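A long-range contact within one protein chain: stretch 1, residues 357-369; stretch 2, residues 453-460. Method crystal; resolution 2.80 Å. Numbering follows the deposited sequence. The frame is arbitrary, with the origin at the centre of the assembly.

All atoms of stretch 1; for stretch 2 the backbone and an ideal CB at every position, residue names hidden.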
ATOM      1  N   THR A 357     -11.090 -17.486  -6.055  1.00 58.16           N
ATOM      2  CA  THR A 357      -9.922 -18.320  -5.754  1.00 59.84           C
ATOM      3  C   THR A 357      -9.483 -19.217  -6.929  1.00 60.67           C
ATOM      4  O   THR A 357     -10.258 -19.488  -7.844  1.00 60.44           O
ATOM      5  CB  THR A 357     -10.146 -19.229  -4.515  1.00 62.32           C
ATOM      6  OG1 THR A 357     -10.964 -20.367  -4.866  1.00 63.64           O
ATOM      7  CG2 THR A 357     -10.762 -18.453  -3.369  1.00 61.60           C
ATOM      8  N   GLU A 358      -8.246 -19.699  -6.879  1.00 61.05           N
ATOM      9  CA  GLU A 358      -7.768 -20.646  -7.882  1.00 62.14           C
ATOM     10  C   GLU A 358      -8.676 -21.864  -8.007  1.00 62.02           C
ATOM     11  O   GLU A 358      -8.934 -22.321  -9.108  1.00 61.32           O
ATOM     12  CB  GLU A 358      -6.355 -21.108  -7.581  1.00 61.18           C
ATOM     13  CG  GLU A 358      -5.757 -21.895  -8.722  1.00 61.30           C
ATOM     14  CD  GLU A 358      -4.465 -22.575  -8.337  1.00 61.17           C
ATOM     15  OE1 GLU A 358      -3.756 -22.015  -7.481  1.00 61.29           O
ATOM     16  OE2 GLU A 358      -4.165 -23.657  -8.895  1.00 60.96           O
ATOM     17  N   GLU A 359      -9.164 -22.377  -6.883  1.00 61.83           N
ATOM     18  CA  GLU A 359     -10.113 -23.475  -6.923  1.00 62.50           C
ATOM     19  C   GLU A 359     -11.424 -23.131  -7.647  1.00 63.59           C
ATOM     20  O   GLU A 359     -11.976 -23.970  -8.354  1.00 65.14           O
ATOM     21  CB  GLU A 359     -10.408 -23.987  -5.514  1.00 65.09           C
ATOM     22  CG  GLU A 359     -11.572 -24.971  -5.442  1.00 70.15           C
ATOM     23  CD  GLU A 359     -11.899 -25.400  -4.021  1.00 86.24           C
ATOM     24  OE1 GLU A 359     -11.236 -24.892  -3.077  1.00 92.15           O
ATOM     25  OE2 GLU A 359     -12.822 -26.241  -3.843  1.00 91.29           O
ATOM     26  N   GLU A 360     -11.922 -21.911  -7.468  1.00 62.07           N
ATOM     27  CA  GLU A 360     -13.180 -21.524  -8.087  1.00 61.99           C
ATOM     28  C   GLU A 360     -12.993 -21.373  -9.585  1.00 61.64           C
ATOM     29  O   GLU A 360     -13.824 -21.834 -10.378  1.00 60.78           O
ATOM     30  CB  GLU A 360     -13.691 -20.195  -7.540  1.00 62.86           C
ATOM     31  CG  GLU A 360     -13.855 -20.063  -6.028  1.00 66.90           C
ATOM     32  CD  GLU A 360     -14.514 -18.737  -5.661  1.00 72.53           C
ATOM     33  OE1 GLU A 360     -13.859 -17.868  -5.021  1.00 66.84           O
ATOM     34  OE2 GLU A 360     -15.685 -18.548  -6.066  1.00 78.78           O
ATOM     35  N   ALA A 361     -11.901 -20.718  -9.967  1.00 61.10           N
ATOM     36  CA  ALA A 361     -11.653 -20.404 -11.364  1.00 59.90           C
ATOM     37  C   ALA A 361     -11.415 -21.673 -12.155  1.00 61.17           C
ATOM     38  O   ALA A 361     -11.852 -21.786 -13.300  1.00 61.40           O
ATOM     39  CB  ALA A 361     -10.477 -19.457 -11.501  1.00 59.32           C
ATOM     40  N   ALA A 362     -10.727 -22.625 -11.525  1.00 61.87           N
ATOM     41  CA  ALA A 362     -10.439 -23.916 -12.129  1.00 62.43           C
ATOM     42  C   ALA A 362     -11.730 -24.616 -12.520  1.00 63.26           C
ATOM     43  O   ALA A 362     -11.797 -25.220 -13.585  1.00 64.58           O
ATOM     44  CB  ALA A 362      -9.621 -24.791 -11.189  1.00 62.60           C
ATOM     45  N   ARG A 363     -12.744 -24.519 -11.656  1.00 62.84           N
ATOM     46  CA  ARG A 363     -14.066 -25.081 -11.926  1.00 63.88           C
ATOM     47  C   ARG A 363     -14.856 -24.265 -12.949  1.00 62.98           C
ATOM     48  O   ARG A 363     -15.444 -24.834 -13.857  1.00 63.00           O
ATOM     49  CB  ARG A 363     -14.882 -25.234 -10.634  1.00 65.29           C
ATOM     50  CG  ARG A 363     -14.480 -26.416  -9.749  1.00 72.87           C
ATOM     51  CD  ARG A 363     -15.545 -26.729  -8.701  1.00 78.87           C
ATOM     52  NE  ARG A 363     -15.913 -25.521  -7.962  1.00 84.46           N
ATOM     53  CZ  ARG A 363     -15.525 -25.242  -6.716  1.00 86.40           C
ATOM     54  NH1 ARG A 363     -14.771 -26.106  -6.033  1.00 78.04           N
ATOM     55  NH2 ARG A 363     -15.900 -24.096  -6.147  1.00 87.19           N
ATOM     56  N   LYS A 364     -14.859 -22.941 -12.802  1.00 62.13           N
ATOM     57  CA  LYS A 364     -15.698 -22.063 -13.608  1.00 60.07           C
ATOM     58  C   LYS A 364     -15.258 -21.923 -15.068  1.00 61.64           C
ATOM     59  O   LYS A 364     -16.098 -21.782 -15.965  1.00 61.78           O
ATOM     60  CB  LYS A 364     -15.752 -20.701 -12.938  1.00 60.70           C
ATOM     61  CG  LYS A 364     -16.438 -19.593 -13.715  1.00 59.62           C
ATOM     62  CD  LYS A 364     -16.713 -18.409 -12.800  1.00 56.55           C
ATOM     63  CE  LYS A 364     -17.483 -17.329 -13.547  1.00 57.26           C
ATOM     64  NZ  LYS A 364     -17.849 -16.229 -12.625  1.00 57.50           N
ATOM     65  N   PHE A 365     -13.943 -21.958 -15.298  1.00 62.63           N
ATOM     66  CA  PHE A 365     -13.362 -21.800 -16.630  1.00 62.39           C
ATOM     67  C   PHE A 365     -12.560 -23.035 -17.033  1.00 64.59           C
ATOM     68  O   PHE A 365     -11.986 -23.694 -16.176  1.00 64.78           O
ATOM     69  CB  PHE A 365     -12.457 -20.582 -16.647  1.00 62.51           C
ATOM     70  CG  PHE A 365     -13.162 -19.303 -16.335  1.00 61.84           C
ATOM     71  CD1 PHE A 365     -14.150 -18.807 -17.188  1.00 63.05           C
ATOM     72  CD2 PHE A 365     -12.836 -18.577 -15.203  1.00 61.16           C
ATOM     73  CE1 PHE A 365     -14.810 -17.620 -16.906  1.00 61.39           C
ATOM     74  CE2 PHE A 365     -13.489 -17.378 -14.925  1.00 61.14           C
ATOM     75  CZ  PHE A 365     -14.475 -16.902 -15.778  1.00 60.34           C
ATOM     76  N   GLN A 366     -12.519 -23.337 -18.331  1.00 64.94           N
ATOM     77  CA  GLN A 366     -11.872 -24.561 -18.830  1.00 66.65           C
ATOM     78  C   GLN A 366     -10.358 -24.485 -18.714  1.00 66.89           C
ATOM     79  O   GLN A 366      -9.689 -25.497 -18.491  1.00 67.41           O
ATOM     80  CB  GLN A 366     -12.262 -24.814 -20.295  1.00 67.79           C
ATOM     81  CG  GLN A 366     -11.549 -25.982 -20.963  1.00 68.16           C
ATOM     82  CD  GLN A 366     -12.272 -26.532 -22.189  1.00 69.62           C
ATOM     83  OE1 GLN A 366     -12.911 -25.800 -22.948  1.00 70.89           O
ATOM     84  NE2 GLN A 366     -12.161 -27.832 -22.391  1.00 69.19           N
ATOM     85  N   GLU A 367      -9.841 -23.270 -18.860  1.00 66.03           N
ATOM     86  CA  GLU A 367      -8.419 -23.013 -18.964  1.00 67.12           C
ATOM     87  C   GLU A 367      -8.081 -21.754 -18.207  1.00 65.10           C
ATOM     88  O   GLU A 367      -8.619 -20.682 -18.494  1.00 65.37           O
ATOM     89  CB  GLU A 367      -8.050 -22.826 -20.423  1.00 68.14           C
ATOM     90  CG  GLU A 367      -7.098 -23.872 -20.967  1.00 74.96           C
ATOM     91  CD  GLU A 367      -5.646 -23.412 -20.931  1.00 77.22           C
ATOM     92  OE1 GLU A 367      -4.934 -23.590 -21.944  1.00 80.12           O
ATOM     93  OE2 GLU A 367      -5.212 -22.860 -19.894  1.00 73.26           O
ATOM     94  N   ILE A 368      -7.210 -21.867 -17.218  1.00 64.18           N
ATOM     95  CA  ILE A 368      -6.798 -20.665 -16.497  1.00 64.64           C
ATOM     96  C   ILE A 368      -5.291 -20.544 -16.482  1.00 64.22           C
ATOM     97  O   ILE A 368      -4.586 -21.543 -16.635  1.00 64.54           O
ATOM     98  CB  ILE A 368      -7.355 -20.593 -15.059  1.00 62.68           C
ATOM     99  CG1 ILE A 368      -7.075 -21.888 -14.312  1.00 62.71           C
ATOM    100  CG2 ILE A 368      -8.845 -20.303 -15.085  1.00 62.18           C
ATOM    101  CD1 ILE A 368      -7.236 -21.746 -12.819  1.00 61.80           C
ATOM    102  N   GLU A 369      -4.803 -19.319 -16.327  1.00 62.67           N
ATOM    103  CA  GLU A 369      -3.374 -19.101 -16.128  1.00 62.54           C
ATOM    104  C   GLU A 369      -3.182 -18.473 -14.757  1.00 61.59           C
ATOM    105  O   GLU A 369      -3.948 -17.593 -14.344  1.00 60.96           O
ATOM    106  CB  GLU A 369      -2.772 -18.244 -17.247  1.00 62.57           C
ATOM    107  CG  GLU A 369      -2.911 -18.870 -18.635  1.00 65.15           C
ATOM    108  CD  GLU A 369      -2.883 -17.882 -19.807  1.00 65.60           C
ATOM    109  OE1 GLU A 369      -3.214 -16.687 -19.640  1.00 63.12           O
ATOM    110  OE2 GLU A 369      -2.542 -18.322 -20.927  1.00 67.25           O
ATOM    111  N   UNK A 453       3.070 -19.156 -14.109  1.00 64.63           N
ATOM    112  CA  UNK A 453       3.839 -19.977 -13.225  1.00 64.24           C
ATOM    113  C   UNK A 453       3.368 -21.400 -13.421  1.00 65.42           C
ATOM    114  O   UNK A 453       4.115 -22.341 -13.167  1.00 66.75           O
ATOM    115  CB  UNK A 453       3.705 -19.524 -11.770  1.00 64.24           C
ATOM    116  N   UNK A 454       2.112 -21.532 -13.859  1.00 65.12           N
ATOM    117  CA  UNK A 454       1.482 -22.809 -14.241  1.00 66.27           C
ATOM    118  C   UNK A 454       0.108 -22.576 -14.842  1.00 64.54           C
ATOM    119  O   UNK A 454      -0.441 -21.486 -14.730  1.00 62.56           O
ATOM    120  CB  UNK A 454       1.369 -23.740 -13.032  1.00 66.27           C
ATOM    121  N   UNK A 455      -0.427 -23.621 -15.476  1.00 65.93           N
ATOM    122  CA  UNK A 455      -1.739 -23.588 -16.111  1.00 64.67           C
ATOM    123  C   UNK A 455      -2.641 -24.663 -15.525  1.00 65.17           C
ATOM    124  O   UNK A 455      -2.162 -25.695 -15.046  1.00 67.30           O
ATOM    125  CB  UNK A 455      -1.610 -23.769 -17.625  1.00 64.67           C
ATOM    126  N   UNK A 456      -3.946 -24.417 -15.563  1.00 64.58           N
ATOM    127  CA  UNK A 456      -4.939 -25.416 -15.178  1.00 64.96           C
ATOM    128  C   UNK A 456      -5.939 -25.557 -16.327  1.00 65.60           C
ATOM    129  O   UNK A 456      -6.503 -24.573 -16.806  1.00 65.52           O
ATOM    130  CB  UNK A 456      -5.642 -25.029 -13.875  1.00 64.96           C
ATOM    131  N   UNK A 457      -6.119 -26.792 -16.786  1.00 67.33           N
ATOM    132  CA  UNK A 457      -7.010 -27.091 -17.899  1.00 68.29           C
ATOM    133  C   UNK A 457      -7.964 -28.176 -17.447  1.00 68.43           C
ATOM    134  O   UNK A 457      -7.534 -29.200 -16.907  1.00 68.29           O
ATOM    135  CB  UNK A 457      -6.234 -27.519 -19.146  1.00 68.29           C
ATOM    136  N   UNK A 458      -9.255 -27.933 -17.664  1.00 68.74           N
ATOM    137  CA  UNK A 458     -10.324 -28.858 -17.278  1.00 67.42           C
ATOM    138  C   UNK A 458     -10.296 -29.204 -15.798  1.00 67.35           C
ATOM    139  O   UNK A 458     -10.642 -30.310 -15.394  1.00 67.83           O
ATOM    140  CB  UNK A 458     -10.225 -30.144 -18.102  1.00 67.42           C
ATOM    141  N   UNK A 459      -9.873 -28.232 -14.995  1.00 67.09           N
ATOM    142  CA  UNK A 459      -9.837 -28.373 -13.543  1.00 65.96           C
ATOM    143  C   UNK A 459      -8.584 -29.038 -12.995  1.00 66.07           C
ATOM    144  O   UNK A 459      -8.439 -29.182 -11.777  1.00 65.23           O
ATOM    145  CB  UNK A 459     -11.059 -29.173 -13.086  1.00 65.96           C
ATOM    146  N   UNK A 460      -7.675 -29.445 -13.878  1.00 67.06           N
ATOM    147  CA  UNK A 460      -6.434 -30.069 -13.430  1.00 67.16           C
ATOM    148  C   UNK A 460      -5.174 -29.390 -13.945  1.00 67.49           C
ATOM    149  O   UNK A 460      -5.093 -29.002 -15.107  1.00 67.54           O
ATOM    150  CB  UNK A 460      -6.420 -31.537 -13.860  1.00 67.16           C
TER

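Position 453 precedes the strand. Its CA-to-CB bond points sideways, and nothing of stretch 1 lies within 5.5 Å of the ideal CB, so this contact places little demand on it. The deposited residue is Ser-453, whose OG is hydrogen-bonded to a residue adjoining the stretch.

At position 454 the CA-to-CB bond again runs sideways and no atom of stretch 1 is near the ideal CB. Farther off, however, the carboxylate of Glu-358 waits at the start of the helix. A short side chain would not reach it; a long one ending in a donor, such as lysine, arginine or tyrosine, could. The residue is Tyr-454. Its chi1 of 56° (p) brings the ring end nearer, and Tyr-454 OH donates to Glu-358 OE1 at 2.6 Å, so strand and helix are tied by a bond far from the backbone.

Position 455 lies opposite Glu-369 in a non-hydrogen-bonded antiparallel pair, with CB on the sheet face that also carries Glu-367 and Glu-369. Two acids on that face favour a long basic residue, though a polar one would also be tolerated. It is Arg-455: its NH2 lies 3.9 Å from Glu-369 OE2, a long salt bridge, while its CG passes 4.2 Å from Glu-367 OE2.

The next CB, at 456, turns to the other face, shared with Ile-368. The backbone is locked by two hydrogen bonds, from Ile-368 N to the O of 456 (2.8 Å) and from the N of 456 to Ile-368 O (3.1 Å). The ideal CB stands only 3.5 Å from Ile-368 CG1 and 4.8 Å from Ala-362 CB, between strand and helix. A compact apolar residue suits this place, and a beta-branched one also favours the extended backbone. Val-456 answers both needs: its CB packs against Ile-368 CG1 at 3.5 Å, and its CG1 meets Ala-362 CB at 4.0 Å.

At 457 the side chain returns to the face of Glu-367, its partner in a non-hydrogen-bonded pair. The ideal CB of 457 is 4.2 Å from Glu-367 CG, and the acid beyond invites lysine or arginine. Arg-457 sets NE 3.6 Å from Glu-367 OE1, a long salt bridge, and Gln-366 CG lies over one face of its guanidinium.

Positions 458 and 459 are the centre of a type I' turn, and both have positive phi. At 458 (56/33) asparagine, aspartate or glycine would be comfortable. The backbone N of 458 donates to Gln-366 O at 2.6 Å, whatever side chain is carried. Asn-458 is found; its CA-to-CB bond points away, but the side-chain end comes nearer to Gln-366.

For 459, phi/psi of 85/-1 favours glycine by itself; an ideal CB at 459 would lie 4.1 Å from Ala-362 O, so it is the backbone and not a clash that argues for it. Gly-459 fits, its CA 3.7 Å from Ala-362 O.

At 460 CB points away, with no stretch 1 atom in reach, so many polar residues would serve. Glu-460 makes no contact with stretch 1; its backbone closes the turn by pairing with Arg-457.

Stretch 2 (453-460) SYRVRNGE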
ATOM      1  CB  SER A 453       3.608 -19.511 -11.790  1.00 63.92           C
ATOM      2  OG  SER A 453       3.625 -18.091 -11.716  1.00 64.34           O
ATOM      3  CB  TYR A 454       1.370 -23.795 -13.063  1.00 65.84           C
ATOM      4  CG  TYR A 454       0.638 -23.286 -11.830  1.00 64.19           C
ATOM      5  CD1 TYR A 454      -0.741 -23.426 -11.700  1.00 63.67           C
ATOM      6  CD2 TYR A 454       1.342 -22.703 -10.771  1.00 63.48           C
ATOM      7  CE1 TYR A 454      -1.401 -22.965 -10.561  1.00 62.65           C
ATOM      8  CE2 TYR A 454       0.690 -22.256  -9.633  1.00 62.38           C
ATOM      9  CZ  TYR A 454      -0.677 -22.383  -9.538  1.00 62.20           C
ATOM     10  OH  TYR A 454      -1.309 -21.940  -8.410  1.00 61.45           O
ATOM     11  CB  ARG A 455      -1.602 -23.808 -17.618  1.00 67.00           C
ATOM     12  CG  ARG A 455      -1.269 -22.561 -18.426  1.00 67.47           C
ATOM     13  CD  ARG A 455      -0.732 -22.912 -19.808  1.00 70.56           C
ATOM     14  NE  ARG A 455      -0.520 -21.722 -20.640  1.00 74.17           N
ATOM     15  CZ  ARG A 455       0.663 -21.282 -21.095  1.00 74.54           C
ATOM     16  NH1 ARG A 455       1.790 -21.926 -20.816  1.00 71.30           N
ATOM     17  NH2 ARG A 455       0.713 -20.176 -21.844  1.00 74.42           N
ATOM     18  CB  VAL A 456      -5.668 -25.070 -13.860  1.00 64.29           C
ATOM     19  CG1 VAL A 456      -6.630 -26.172 -13.465  1.00 64.29           C
ATOM     20  CG2 VAL A 456      -4.682 -24.830 -12.728  1.00 63.63           C
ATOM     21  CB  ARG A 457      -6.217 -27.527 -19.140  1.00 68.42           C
ATOM     22  CG  ARG A 457      -7.074 -28.062 -20.279  1.00 71.77           C
ATOM     23  CD  ARG A 457      -6.364 -28.052 -21.634  1.00 76.29           C
ATOM     24  NE  ARG A 457      -6.618 -26.794 -22.346  1.00 79.50           N
ATOM     25  CZ  ARG A 457      -7.671 -26.546 -23.138  1.00 78.92           C
ATOM     26  NH1 ARG A 457      -8.599 -27.477 -23.361  1.00 75.80           N
ATOM     27  NH2 ARG A 457      -7.793 -25.352 -23.712  1.00 77.81           N
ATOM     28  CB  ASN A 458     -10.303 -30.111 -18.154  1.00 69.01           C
ATOM     29  CG  ASN A 458     -10.659 -29.822 -19.606  1.00 68.83           C
ATOM     30  OD1 ASN A 458     -10.089 -30.418 -20.528  1.00 69.28           O
ATOM     31  ND2 ASN A 458     -11.616 -28.918 -19.819  1.00 68.82           N
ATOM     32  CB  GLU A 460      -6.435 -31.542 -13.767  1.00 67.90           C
ATOM     33  CG  GLU A 460      -7.563 -32.256 -13.077  1.00 68.62           C
ATOM     34  CD  GLU A 460      -7.558 -33.716 -13.389  1.00 73.82           C
ATOM     35  OE1 GLU A 460      -7.242 -34.509 -12.475  1.00 78.39           O
ATOM     36  OE2 GLU A 460      -7.845 -34.069 -14.549  1.00 75.23           O
TER
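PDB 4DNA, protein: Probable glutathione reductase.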